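Local atomic coordinates of centrosomal protein 120 (Oreochromis niloticus, PDB entry 6EWH), a protein that probably takes part in centriole assembly and in the formation of cilia, and is represented here by its second C2 domain. Residues A[30-35]-A[179-184]; A[64-69]-A[89-94]; A[142-147]-A[175-180]. The protein carries 1 engineered substitution. All blocks are in the same frame, centred on the assembly; numbering follows the deposited sequence.

Contact 1: residues A[30-35]-A[179-184]; sequences MFVLSV and RREEVA
Val-32 and Arg-179 form a hydrogen-bonded antiparallel pair: Val-32 N donates to Arg-179 O at 2.8 Å, and Arg-179 N donates back to Val-32 O at 3.1 Å. At the next pair, Phe-31 and Arg-180, Phe-31 CA makes a bent CA-H...O contact with Arg-179 O. The ladder ends where Met-30 O accepts from Glu-181 N (2.9 Å), an amide standing above the carbonyl plane. A water donates to Met-30 O and to Glu-182 OE1 and accepts from Arg-180 NH1, so it ties both segments together at this end.

Van der Waals contact runs along the long side chains. Phe-31 and Arg-180 lie side by side, with Phe-31 CE2 3.6 Å from Arg-180 CG and Phe-31 CZ 3.8 Å from Arg-180 NH1; the ring and guanidinium planes are 30° apart. Arginine suits this place because its methylenes pack on the ring while its charged end reaches Asp-139 and Asp-29. Val-32 is beta-branched, well suited to a strand; with CG1 anti to the backbone N (chi1 -179°), its CG2 stands beside that N and lies over one face of the Arg-179 guanidinium, toward its rim and 3.9 Å from Arg-179 NH2. Met-30 runs alongside Glu-181, its CB 3.4 Å from Glu-181 OE1.

The charged groups bind mainly beyond this pairing or within the turn. Glu-181 OE2 forms a salt bridge with Arg-92 on the far side of strand 29-41. Arg-179 NH1 bonds to Val-183 O at 3.0 Å and more weakly to the carbonyls of Arg-180 and Glu-181, which should help fix the rotation of its guanidinium.

Val-183 N closes a type I turn onto Arg-180 O, and the chain leaves the sheet there. The arrangement is that of neighbouring antiparallel strands, 29-41 and 171-180, in one sheet of a C2 beta sandwich.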
loop_
_atom_site.group_PDB
_atom_site.type_symbol
_atom_site.label_atom_id
_atom_site.label_comp_id
_atom_site.label_asym_id
_atom_site.label_seq_id
_atom_site.Cartn_x
_atom_site.Cartn_y
_atom_site.Cartn_z
ATOM N N MET A 30 -18.765 -2.552 -11.009
ATOM C CA MET A 30 -18.132 -2.370 -9.707
ATOM C C MET A 30 -16.852 -3.178 -9.591
ATOM O O MET A 30 -16.803 -4.350 -9.977
ATOM C CB MET A 30 -19.092 -2.788 -8.596
ATOM C CG MET A 30 -20.327 -1.904 -8.510
ATOM S SD MET A 30 -19.974 -0.133 -8.415
ATOM C CE MET A 30 -18.839 -0.074 -7.032
ATOM N N PHE A 31 -15.819 -2.534 -9.042
ATOM C CA PHE A 31 -14.514 -3.132 -8.801
ATOM C C PHE A 31 -14.070 -2.833 -7.378
ATOM O O PHE A 31 -14.527 -1.873 -6.753
ATOM C CB PHE A 31 -13.464 -2.535 -9.760
ATOM C CG PHE A 31 -13.762 -2.795 -11.212
ATOM C CD1 PHE A 31 -14.618 -1.957 -11.927
ATOM C CD2 PHE A 31 -13.206 -3.885 -11.865
ATOM C CE1 PHE A 31 -14.892 -2.202 -13.275
ATOM C CE2 PHE A 31 -13.493 -4.137 -13.201
ATOM C CZ PHE A 31 -14.325 -3.295 -13.899
ATOM N N VAL A 32 -13.146 -3.650 -6.876
ATOM C CA VAL A 32 -12.528 -3.440 -5.569
ATOM C C VAL A 32 -11.015 -3.375 -5.764
ATOM O O VAL A 32 -10.425 -4.273 -6.377
ATOM C CB VAL A 32 -12.906 -4.546 -4.565
ATOM C CG1 VAL A 32 -12.259 -4.270 -3.210
ATOM C CG2 VAL A 32 -14.418 -4.627 -4.428
ATOM N N LEU A 33 -10.403 -2.312 -5.254
ATOM C CA LEU A 33 -8.952 -2.149 -5.242
ATOM C C LEU A 33 -8.502 -2.219 -3.787
ATOM O O LEU A 33 -9.009 -1.466 -2.945
ATOM C CB LEU A 33 -8.600 -0.797 -5.844
ATOM C CG LEU A 33 -7.117 -0.435 -5.796
ATOM C CD1 LEU A 33 -6.282 -1.390 -6.662
ATOM C CD2 LEU A 33 -6.938 0.998 -6.295
ATOM N N SER A 34 -7.569 -3.124 -3.479
ATOM C CA SER A 34 -7.209 -3.370 -2.092
ATOM C C SER A 34 -5.701 -3.400 -1.910
ATOM O O SER A 34 -4.938 -3.758 -2.817
ATOM C CB SER A 34 -7.789 -4.686 -1.556
ATOM O OG SER A 34 -7.269 -5.789 -2.261
ATOM N N VAL A 35 -5.286 -3.005 -0.710
ATOM C CA VAL A 35 -3.886 -3.020 -0.291
ATOM C C VAL A 35 -3.819 -3.795 1.016
ATOM O O VAL A 35 -4.567 -3.498 1.956
ATOM C CB VAL A 35 -3.362 -1.595 -0.064
ATOM C CG1 VAL A 35 -1.897 -1.638 0.415
ATOM C CG2 VAL A 35 -3.481 -0.775 -1.333
ATOM N N ARG A 179 -10.012 -6.434 -8.513
ATOM C CA ARG A 179 -10.944 -7.458 -8.967
ATOM C C ARG A 179 -12.296 -6.823 -9.245
ATOM O O ARG A 179 -12.640 -5.787 -8.671
ATOM C CB ARG A 179 -11.097 -8.573 -7.922
ATOM C CG ARG A 179 -11.655 -8.097 -6.597
ATOM C CD ARG A 179 -11.642 -9.205 -5.560
ATOM N NE ARG A 179 -12.174 -8.733 -4.284
ATOM C CZ ARG A 179 -13.466 -8.607 -4.010
ATOM N NH1 ARG A 179 -14.382 -8.915 -4.917
ATOM N NH2 ARG A 179 -13.846 -8.161 -2.818
ATOM N N ARG A 180 -13.065 -7.463 -10.117
ATOM C CA ARG A 180 -14.483 -7.148 -10.190
ATOM C C ARG A 180 -15.121 -7.491 -8.857
ATOM O O ARG A 180 -14.735 -8.457 -8.194
ATOM C CB ARG A 180 -15.157 -7.958 -11.298
ATOM C CG ARG A 180 -14.862 -7.455 -12.696
ATOM C CD ARG A 180 -15.741 -8.197 -13.701
ATOM N NE ARG A 180 -15.564 -7.793 -15.096
ATOM C CZ ARG A 180 -16.111 -6.709 -15.643
ATOM N NH1 ARG A 180 -16.861 -5.897 -14.913
ATOM N NH2 ARG A 180 -15.908 -6.437 -16.930
ATOM N N GLU A 181 -16.082 -6.672 -8.448
ATOM C CA GLU A 181 -16.663 -6.854 -7.128
ATOM C C GLU A 181 -17.320 -8.220 -6.990
ATOM O O GLU A 181 -17.279 -8.822 -5.906
ATOM C CB GLU A 181 -17.663 -5.738 -6.850
ATOM C CG GLU A 181 -18.219 -5.781 -5.443
ATOM C CD GLU A 181 -18.806 -4.458 -5.046
ATOM O OE1 GLU A 181 -19.874 -4.101 -5.588
ATOM O OE2 GLU A 181 -18.189 -3.777 -4.202
ATOM N N GLU A 182 -17.896 -8.736 -8.074
ATOM C CA GLU A 182 -18.547 -10.038 -8.054
ATOM C C GLU A 182 -17.583 -11.210 -8.233
ATOM O O GLU A 182 -18.024 -12.363 -8.180
ATOM C CB GLU A 182 -19.665 -10.087 -9.100
ATOM C CG GLU A 182 -19.190 -10.176 -10.544
ATOM C CD GLU A 182 -18.909 -8.824 -11.174
ATOM O OE1 GLU A 182 -18.760 -7.827 -10.432
ATOM O OE2 GLU A 182 -18.849 -8.758 -12.422
ATOM N N VAL A 183 -16.291 -10.956 -8.433
ATOM C CA VAL A 183 -15.290 -12.006 -8.570
ATOM C C VAL A 183 -14.581 -12.136 -7.232
ATOM O O VAL A 183 -13.874 -11.220 -6.804
ATOM C CB VAL A 183 -14.306 -11.710 -9.710
ATOM C CG1 VAL A 183 -13.167 -12.720 -9.711
ATOM C CG2 VAL A 183 -15.035 -11.732 -11.037
ATOM N N ALA A 184 -14.780 -13.274 -6.572
ATOM C CA ALA A 184 -14.227 -13.494 -5.248
ATOM C C ALA A 184 -12.707 -13.538 -5.292
ATOM O O ALA A 184 -12.100 -14.018 -6.251
ATOM C CB ALA A 184 -14.753 -14.806 -4.669
HETATM O O HOH W 1 -17.741 -5.808 -12.188
#

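Contact 2: residues A[64-69]-A[89-94]; sequences YSLLGN and ASVRIR
Tyr-64 meets Ala-89 through its hydroxyl, with OH 3.3 Å from Ala-89 CB and the ring turned obliquely to that methyl. Its CG lies between the backbone N and the carbonyl carbon (chi1 53°), which starts the ring toward the facing strand. A small alanine leaves room for the long aromatic group, and Ile-71 touches both side chains.

Leu-66 comes next on the same inward side. Its CD2 meets both methyls of Val-91, sitting 4.0 Å from Val-91 CG1 and equally far from Val-91 CG2. These two residues belong to different sheets: strand 60-66 to the antiparallel sheet, strand 87-95 to the mixed one. The strand axes are 9.4 Å apart and only 21° from parallel, so the contact is made by side chains in the interface between the two layers of a C2 beta sandwich. Branched aliphatic residues suit it because they fill that interface without polar groups to satisfy.

Leu-67 already lies in a type I' turn that runs from Leu-66 to Asn-69. Its CD1 meets Ile-93 CD1 at 3.7 Å, with the side chains at about a right angle, and helix 97-105 adjoins both, Phe-103 touching Leu-67 and Leu-100 touching Ile-93. Gly-68 follows with backbone angles at which a CB would collide with the carbonyl oxygen of Leu-67, a place that calls for glycine.

Asn-69 closes the turn, pairing with Leu-66 through two backbone bonds. Its side-chain ND2 also donates to Leu-66 O at 2.9 Å, with that oxygen close to the amide plane, so two N-H groups of one residue grip a single carbonyl. The same ND2 lies 3.8 Å from Val-91 CG1, bringing a polar but internally bonded group against the valine beside the apolar layer.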
loop_
_atom_site.group_PDB
_atom_site.type_symbol
_atom_site.label_atom_id
_atom_site.label_comp_id
_atom_site.label_asym_id
_atom_site.label_seq_id
_atom_site.Cartn_x
_atom_site.Cartn_y
_atom_site.Cartn_z
ATOM N N TYR A 64 -0.815 5.156 4.237
ATOM C CA TYR A 64 -0.743 5.422 2.810
ATOM C C TYR A 64 -2.021 6.094 2.355
ATOM O O TYR A 64 -3.056 6.024 3.022
ATOM C CB TYR A 64 -0.473 4.163 1.987
ATOM C CG TYR A 64 -1.412 3.015 2.252
ATOM C CD1 TYR A 64 -1.130 2.097 3.251
ATOM C CD2 TYR A 64 -2.556 2.827 1.479
ATOM C CE1 TYR A 64 -1.988 1.021 3.494
ATOM C CE2 TYR A 64 -3.393 1.764 1.701
ATOM C CZ TYR A 64 -3.115 0.865 2.703
ATOM O OH TYR A 64 -3.960 -0.193 2.941
ATOM N N SER A 65 -1.924 6.757 1.206
ATOM C CA SER A 65 -3.062 7.375 0.551
ATOM C C SER A 65 -3.478 6.484 -0.614
ATOM O O SER A 65 -2.679 6.239 -1.522
ATOM C CB SER A 65 -2.659 8.758 0.042
ATOM O OG SER A 65 -3.754 9.393 -0.579
ATOM N N LEU A 66 -4.717 5.993 -0.582
ATOM C CA LEU A 66 -5.244 5.127 -1.632
ATOM C C LEU A 66 -6.361 5.888 -2.332
ATOM O O LEU A 66 -7.428 6.104 -1.751
ATOM C CB LEU A 66 -5.745 3.802 -1.052
ATOM C CG LEU A 66 -6.322 2.796 -2.064
ATOM C CD1 LEU A 66 -5.284 2.345 -3.067
ATOM C CD2 LEU A 66 -6.893 1.601 -1.342
ATOM N N LEU A 67 -6.094 6.312 -3.564
ATOM C CA LEU A 67 -7.013 7.146 -4.343
ATOM C C LEU A 67 -7.554 8.322 -3.525
ATOM O O LEU A 67 -8.756 8.599 -3.497
ATOM C CB LEU A 67 -8.140 6.323 -4.969
ATOM C CG LEU A 67 -7.713 5.209 -5.925
ATOM C CD1 LEU A 67 -8.931 4.595 -6.597
ATOM C CD2 LEU A 67 -6.720 5.703 -6.951
ATOM N N GLY A 68 -6.653 9.007 -2.827
ATOM C CA GLY A 68 -7.047 10.164 -2.047
ATOM C C GLY A 68 -7.638 9.869 -0.685
ATOM O O GLY A 68 -8.073 10.801 0.003
ATOM N N ASN A 69 -7.667 8.611 -0.265
ATOM C CA ASN A 69 -8.157 8.244 1.057
ATOM C C ASN A 69 -6.977 7.990 1.985
ATOM O O ASN A 69 -6.121 7.156 1.681
ATOM C CB ASN A 69 -8.995 6.971 0.968
ATOM C CG ASN A 69 -10.254 7.168 0.162
ATOM O OD1 ASN A 69 -11.240 7.693 0.672
ATOM N ND2 ASN A 69 -10.220 6.776 -1.108
ATOM N N ALA A 89 -6.962 -2.754 3.387
ATOM C CA ALA A 89 -7.862 -1.635 3.171
ATOM C C ALA A 89 -8.296 -1.699 1.723
ATOM O O ALA A 89 -7.479 -1.987 0.843
ATOM C CB ALA A 89 -7.191 -0.277 3.431
ATOM N N SER A 90 -9.581 -1.466 1.466
ATOM C CA SER A 90 -10.155 -1.607 0.129
ATOM C C SER A 90 -11.034 -0.406 -0.190
ATOM O O SER A 90 -11.703 0.120 0.696
ATOM C CB SER A 90 -11.064 -2.847 0.062
ATOM O OG SER A 90 -10.397 -4.034 0.463
ATOM N N VAL A 91 -11.063 -0.016 -1.463
ATOM C CA VAL A 91 -11.998 0.986 -1.961
ATOM C C VAL A 91 -12.813 0.378 -3.089
ATOM O O VAL A 91 -12.344 -0.486 -3.835
ATOM C CB VAL A 91 -11.285 2.275 -2.433
ATOM C CG1 VAL A 91 -10.657 2.993 -1.242
ATOM C CG2 VAL A 91 -10.230 1.958 -3.508
ATOM N N ARG A 92 -14.049 0.848 -3.220
ATOM C CA ARG A 92 -14.918 0.420 -4.302
ATOM C C ARG A 92 -14.853 1.426 -5.442
ATOM O O ARG A 92 -14.853 2.642 -5.218
ATOM C CB ARG A 92 -16.366 0.290 -3.819
ATOM C CG ARG A 92 -16.560 -0.801 -2.785
ATOM C CD ARG A 92 -18.010 -0.789 -2.270
ATOM N NE ARG A 92 -18.924 -1.381 -3.244
ATOM C CZ ARG A 92 -20.177 -0.987 -3.436
ATOM N NH1 ARG A 92 -20.668 0.031 -2.744
ATOM N NH2 ARG A 92 -20.931 -1.609 -4.332
ATOM N N ILE A 93 -14.802 0.911 -6.668
ATOM C CA ILE A 93 -14.665 1.740 -7.858
ATOM C C ILE A 93 -15.750 1.338 -8.847
ATOM O O ILE A 93 -15.934 0.146 -9.127
ATOM C CB ILE A 93 -13.266 1.595 -8.489
ATOM C CG1 ILE A 93 -12.183 2.052 -7.517
ATOM C CG2 ILE A 93 -13.171 2.409 -9.778
ATOM C CD1 ILE A 93 -10.787 1.631 -7.918
ATOM N N ARG A 94 -16.481 2.322 -9.358
ATOM C CA ARG A 94 -17.439 2.097 -10.431
ATOM C C ARG A 94 -16.792 2.601 -11.717
ATOM O O ARG A 94 -16.424 3.775 -11.808
ATOM C CB ARG A 94 -18.748 2.827 -10.129
ATOM C CG ARG A 94 -19.910 2.512 -11.083
ATOM C CD ARG A 94 -21.178 3.186 -10.577
ATOM N NE ARG A 94 -22.343 2.909 -11.414
ATOM C CZ ARG A 94 -22.662 3.596 -12.510
ATOM N NH1 ARG A 94 -21.904 4.606 -12.919
ATOM N NH2 ARG A 94 -23.750 3.269 -13.198
#

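Contact 3: residues A[142-147]-A[175-180]; sequences AATVES and AVTLRR. Engineered in segment 142-147: Ser-147 (natural residue Gly).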
loop_
_atom_site.group_PDB
_atom_site.type_symbol
_atom_site.label_atom_id
_atom_site.label_comp_id
_atom_site.label_asym_id
_atom_site.label_seq_id
_atom_site.Cartn_x
_atom_site.Cartn_y
_atom_site.Cartn_z
ATOM N N ALA A 142 -9.265 -12.232 -9.968
ATOM C CA ALA A 142 -8.574 -11.087 -9.398
ATOM C C ALA A 142 -7.144 -11.042 -9.917
ATOM O O ALA A 142 -6.560 -12.063 -10.287
ATOM C CB ALA A 142 -8.559 -11.196 -7.872
ATOM N N ALA A 143 -6.586 -9.835 -9.966
ATOM C CA ALA A 143 -5.182 -9.626 -10.306
ATOM C C ALA A 143 -4.460 -9.100 -9.073
ATOM O O ALA A 143 -4.956 -8.184 -8.412
ATOM C CB ALA A 143 -5.052 -8.605 -11.438
ATOM N N THR A 144 -3.284 -9.663 -8.770
ATOM C CA THR A 144 -2.567 -9.305 -7.549
ATOM C C THR A 144 -1.078 -9.173 -7.820
ATOM O O THR A 144 -0.481 -10.012 -8.507
ATOM C CB THR A 144 -2.761 -10.369 -6.453
ATOM O OG1 THR A 144 -4.142 -10.443 -6.101
ATOM C CG2 THR A 144 -1.951 -10.017 -5.203
ATOM N N VAL A 145 -0.483 -8.120 -7.266
ATOM C CA VAL A 145 0.966 -7.987 -7.175
ATOM C C VAL A 145 1.318 -8.138 -5.706
ATOM O O VAL A 145 0.831 -7.375 -4.867
ATOM C CB VAL A 145 1.456 -6.636 -7.705
ATOM C CG1 VAL A 145 2.957 -6.517 -7.495
ATOM C CG2 VAL A 145 1.129 -6.509 -9.172
ATOM N N GLU A 146 2.150 -9.123 -5.393
ATOM C CA GLU A 146 2.544 -9.387 -4.020
ATOM C C GLU A 146 4.060 -9.430 -3.998
ATOM O O GLU A 146 4.668 -10.119 -4.822
ATOM C CB GLU A 146 1.984 -10.737 -3.579
ATOM C CG GLU A 146 2.093 -11.008 -2.099
ATOM C CD GLU A 146 1.228 -12.177 -1.672
ATOM O OE1 GLU A 146 0.911 -13.032 -2.529
ATOM O OE2 GLU A 146 0.857 -12.232 -0.481
ATOM N N SER A 147 4.674 -8.676 -3.096
ATOM C CA SER A 147 6.127 -8.671 -3.054
ATOM C C SER A 147 6.600 -8.212 -1.687
ATOM O O SER A 147 5.828 -7.720 -0.860
ATOM C CB SER A 147 6.711 -7.788 -4.163
ATOM O OG SER A 147 8.096 -8.041 -4.327
ATOM N N ALA A 175 0.534 -6.793 -0.616
ATOM C CA ALA A 175 -0.203 -7.296 -1.763
ATOM C C ALA A 175 -1.200 -6.234 -2.189
ATOM O O ALA A 175 -1.970 -5.735 -1.361
ATOM C CB ALA A 175 -0.956 -8.580 -1.408
ATOM N N VAL A 176 -1.186 -5.880 -3.467
ATOM C CA VAL A 176 -2.189 -4.994 -4.048
ATOM C C VAL A 176 -3.006 -5.807 -5.038
ATOM O O VAL A 176 -2.445 -6.543 -5.856
ATOM C CB VAL A 176 -1.560 -3.757 -4.718
ATOM C CG1 VAL A 176 -0.861 -2.891 -3.677
ATOM C CG2 VAL A 176 -0.592 -4.164 -5.831
ATOM N N THR A 177 -4.334 -5.687 -4.956
ATOM C CA THR A 177 -5.222 -6.523 -5.758
ATOM C C THR A 177 -6.314 -5.681 -6.403
ATOM O O THR A 177 -6.831 -4.742 -5.797
ATOM C CB THR A 177 -5.861 -7.607 -4.859
ATOM O OG1 THR A 177 -4.851 -8.528 -4.435
ATOM C CG2 THR A 177 -6.956 -8.394 -5.596
ATOM N N LEU A 178 -6.643 -6.008 -7.649
ATOM C CA LEU A 178 -7.796 -5.437 -8.332
ATOM C C LEU A 178 -8.707 -6.576 -8.761
ATOM O O LEU A 178 -8.235 -7.577 -9.302
ATOM C CB LEU A 178 -7.340 -4.642 -9.554
ATOM C CG LEU A 178 -8.456 -4.023 -10.398
ATOM C CD1 LEU A 178 -9.194 -2.926 -9.628
ATOM C CD2 LEU A 178 -7.926 -3.492 -11.711
ATOM N N ARG A 179 -10.012 -6.434 -8.513
ATOM C CA ARG A 179 -10.944 -7.458 -8.967
ATOM C C ARG A 179 -12.296 -6.823 -9.245
ATOM O O ARG A 179 -12.640 -5.787 -8.671
ATOM C CB ARG A 179 -11.097 -8.573 -7.922
ATOM C CG ARG A 179 -11.655 -8.097 -6.597
ATOM C CD ARG A 179 -11.642 -9.205 -5.560
ATOM N NE ARG A 179 -12.174 -8.733 -4.284
ATOM C CZ ARG A 179 -13.466 -8.607 -4.010
ATOM N NH1 ARG A 179 -14.382 -8.915 -4.917
ATOM N NH2 ARG A 179 -13.846 -8.161 -2.818
ATOM N N ARG A 180 -13.065 -7.463 -10.117
ATOM C CA ARG A 180 -14.483 -7.148 -10.190
ATOM C C ARG A 180 -15.121 -7.491 -8.857
ATOM O O ARG A 180 -14.735 -8.457 -8.194
ATOM C CB ARG A 180 -15.157 -7.958 -11.298
ATOM C CG ARG A 180 -14.862 -7.455 -12.696
ATOM C CD ARG A 180 -15.741 -8.197 -13.701
ATOM N NE ARG A 180 -15.564 -7.793 -15.096
ATOM C CZ ARG A 180 -16.111 -6.709 -15.643
ATOM N NH1 ARG A 180 -16.861 -5.897 -14.913
ATOM N NH2 ARG A 180 -15.908 -6.437 -16.930
#
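The flat carboxylate of Glu-146 brings OE2 to 4.2 Å from Ala-175 CB, while CG of the same extended side chain lies 4.0 Å from that methyl. With only a methyl, Ala-175 lets the aliphatic part of Glu-146 lie against it. Beside them, Thr-144 and Thr-177 cross obliquely, and their OG1 atoms share a short hydrogen bond of 2.6 Å in which either could donate. In both threonines OG1 is anti to the carbonyl carbon (chi1 -63° in Thr-144), turning the hydroxyls toward each other. A valine in place of Thr-144 would probably leave the hydroxyl of Thr-177 without this mate and set a methyl against it. The backbones form a regular antiparallel ladder, with strand 143-150 at the edge of the mixed sheet of the C2 sandwich. Ala-143 and Leu-178 exchange two N-H...O bonds of 2.9 Å, and Val-145 and Val-176 exchange two more. Those four side chains share the opposite face, which Leu-131 of helix 128-133 covers; there Val-145 CB meets Val-176 CG2 at 3.7 Å. Engineered Ser-147, a glycine in nature, continues the ladder by backbone bonding to Val-174. At the other end Ala-142 CB packs on Arg-179 CB at 3.7 Å.

Overall arrangement
Contacts 1 and 3 lie side by side in the mixed sheet, their centres about 9 Å apart: strand 171-180 pairs with strand 29-41 on one side and with edge strand 143-150 on the other; Arg-179 touches both neighbours, Arg-180 only the first. Contact 2, with its centre about 12 Å from that of contact 1, adds the second layer. Its strand 87-95 flanks strand 29-41, where Phe-31 N lies 2.7 Å from Ile-93 O, a probable hydrogen bond, and Glu-181 OE2 reaches Arg-92 NE at 2.7 Å in a salt bridge. Contacts 2 and 3 do not touch, their nearest atoms being about 5 Å apart. Together they combine in-sheet pairing with between-sheet packing in one C2 domain.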